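PreproPTTH (Bombyx mori, PDB 5AOQ) acts as the prothoracicotropic neurohormone, a dimeric cystine-knot ligand that is perceived by the receptor tyrosine kinase Torso and is linked to the timing of metamorphosis. Local coordinates at residues Y52-L58 with S93-T99. The protein carries 1 engineered substitution. Residues are numbered along the deposited sequence.
Sequences YICKESL and SVACLCT
In this cystine-knot hormone, a chain without modelled helix is held by paired strands and disulfides. Strands 55-58 and 93-97 run antiparallel, their axes at 145° and 4.5 Å apart at closest approach. Lys55 and Leu97 form a hydrogen-bonded pair, with Lys55 N to Leu97 O very short at 2.5 Å and Leu97 N to Lys55 O at 3.0 Å; Glu56 faces Cys96 in the following non-hydrogen-bonded pair. A beta bulge then shifts the register by one. The extra residue is in 93-97: Val94 (phi/psi -134/-1°) and Ala95 both lie opposite Ser57, whose N donates a hydrogen bond to Ala95 O (2.6 Å) and whose O accepts one from Val94 N (2.7 Å). Leu58 and Ser93 form the next non-hydrogen-bonded pair.

On one face, Lys55 (chi1 p, then t throughout) extends along Leu97 (m, t), bringing Lys55 CE within 3.5 Å of Leu97 CD1; Ser57 CB lies 4.1 Å from Leu97 CD1 and 3.7 Å from Ala95 CB. The other carries Leu58 (m, t), CD2 4.1 Å from Ser93 N, and Glu56 (chi1 p), CB 3.3 Å from Ser93 OG. Ser93, chi1 t, hydrogen-bonds through OG to Arg38 O in strand 35-39 of the same chain. Tyr52 (m, chi2 88°) sets its ring edge toward Thr99 C, its CB 3.4 Å from Cys98 SG; Cys98 centres an inverse gamma turn.

Val94 and Ala95 each pack on their counterparts in the second subunit. Cys54 (m) bonds Cys17, Cys96 (t) Cys40 and Cys98 (t) Cys48: three disulfides leaving two short segments, consistent with the cystine knot. Backbone hydrogen bonds thus set the register, while covalent sulfur links tie these segments to other parts of the chain.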
# COMPACT_ATOMS: atom_id res chain seq x y z
N TYR D 52 32.24 -9.48 -18.48
CA TYR D 52 31.01 -9.34 -17.70
C TYR D 52 31.25 -9.30 -16.19
O TYR D 52 32.15 -9.96 -15.67
CB TYR D 52 30.06 -10.49 -18.05
CG TYR D 52 29.83 -10.65 -19.53
CD1 TYR D 52 30.68 -11.44 -20.30
CD2 TYR D 52 28.78 -10.00 -20.17
CE1 TYR D 52 30.48 -11.59 -21.66
CE2 TYR D 52 28.58 -10.15 -21.53
CZ TYR D 52 29.43 -10.94 -22.27
OH TYR D 52 29.23 -11.09 -23.62
N ILE D 53 30.43 -8.50 -15.51
CA ILE D 53 30.44 -8.43 -14.05
C ILE D 53 29.03 -8.59 -13.52
O ILE D 53 28.06 -8.20 -14.16
CB ILE D 53 31.03 -7.10 -13.52
CG1 ILE D 53 31.13 -7.16 -11.99
CG2 ILE D 53 30.16 -5.92 -13.93
CD1 ILE D 53 32.12 -6.18 -11.39
N CYS D 54 28.92 -9.18 -12.33
CA CYS D 54 27.63 -9.42 -11.71
C CYS D 54 26.94 -8.10 -11.37
O CYS D 54 27.48 -7.30 -10.60
CB CYS D 54 27.78 -10.27 -10.46
SG CYS D 54 28.47 -11.91 -10.75
N LYS D 55 25.76 -7.87 -11.93
CA LYS D 55 24.98 -6.68 -11.65
C LYS D 55 23.92 -7.04 -10.63
O LYS D 55 23.61 -8.21 -10.44
CB LYS D 55 24.31 -6.13 -12.91
CG LYS D 55 23.00 -6.87 -13.30
CD LYS D 55 22.23 -6.20 -14.43
CE LYS D 55 20.98 -7.01 -14.76
NZ LYS D 55 20.01 -6.31 -15.63
N GLU D 56 23.36 -6.02 -9.99
CA GLU D 56 22.20 -6.21 -9.14
C GLU D 56 21.01 -5.68 -9.92
O GLU D 56 20.99 -4.52 -10.33
CB GLU D 56 22.37 -5.51 -7.78
CG GLU D 56 22.47 -4.00 -7.82
CD GLU D 56 22.63 -3.40 -6.44
OE1 GLU D 56 22.48 -4.14 -5.44
OE2 GLU D 56 22.92 -2.18 -6.34
N SER D 57 20.03 -6.54 -10.17
CA SER D 57 18.89 -6.18 -11.00
C SER D 57 17.94 -5.27 -10.25
O SER D 57 17.22 -5.70 -9.35
CB SER D 57 18.16 -7.44 -11.47
OG SER D 57 17.10 -7.11 -12.36
N LEU D 58 17.94 -3.99 -10.62
CA LEU D 58 17.07 -3.01 -9.98
C LEU D 58 15.64 -3.12 -10.49
O LEU D 58 15.39 -3.18 -11.69
CB LEU D 58 17.60 -1.60 -10.22
CG LEU D 58 18.97 -1.26 -9.62
CD1 LEU D 58 19.41 0.12 -10.08
CD2 LEU D 58 18.94 -1.35 -8.10
N SER D 93 17.22 -4.10 -5.52
CA SER D 93 17.83 -5.28 -6.11
C SER D 93 16.89 -6.46 -5.99
O SER D 93 16.37 -6.73 -4.91
CB SER D 93 19.17 -5.59 -5.44
OG SER D 93 19.79 -6.71 -6.05
N VAL D 94 16.68 -7.17 -7.10
CA VAL D 94 15.73 -8.27 -7.13
C VAL D 94 16.33 -9.49 -7.83
O VAL D 94 15.69 -10.54 -7.94
CB VAL D 94 14.42 -7.84 -7.83
CG1 VAL D 94 14.58 -7.83 -9.35
CG2 VAL D 94 13.27 -8.74 -7.41
N ALA D 95 17.57 -9.36 -8.30
CA ALA D 95 18.28 -10.47 -8.91
C ALA D 95 19.74 -10.09 -9.09
O ALA D 95 20.08 -8.90 -9.07
CB ALA D 95 17.66 -10.85 -10.24
N CYS D 96 20.60 -11.09 -9.26
CA CYS D 96 22.00 -10.85 -9.57
C CYS D 96 22.33 -11.49 -10.92
O CYS D 96 22.23 -12.70 -11.08
CB CYS D 96 22.91 -11.42 -8.47
SG CYS D 96 24.62 -10.86 -8.60
N LEU D 97 22.73 -10.65 -11.88
CA LEU D 97 22.90 -11.09 -13.26
C LEU D 97 24.27 -10.67 -13.81
O LEU D 97 24.80 -9.63 -13.42
CB LEU D 97 21.77 -10.53 -14.13
CG LEU D 97 20.36 -10.86 -13.61
CD1 LEU D 97 19.29 -10.08 -14.37
CD2 LEU D 97 20.09 -12.35 -13.71
N CYS D 98 24.81 -11.47 -14.72
CA CYS D 98 26.17 -11.26 -15.21
C CYS D 98 26.22 -10.42 -16.49
O CYS D 98 26.75 -10.86 -17.51
CB CYS D 98 26.85 -12.62 -15.45
SG CYS D 98 28.66 -12.51 -15.72
N THR D 99 25.66 -9.22 -16.43
CA THR D 99 25.76 -8.26 -17.53
C THR D 99 26.95 -7.33 -17.31
O THR D 99 27.11 -6.75 -16.24
CB THR D 99 24.48 -7.40 -17.66
OG1 THR D 99 23.35 -8.25 -17.92
CG2 THR D 99 24.62 -6.39 -18.80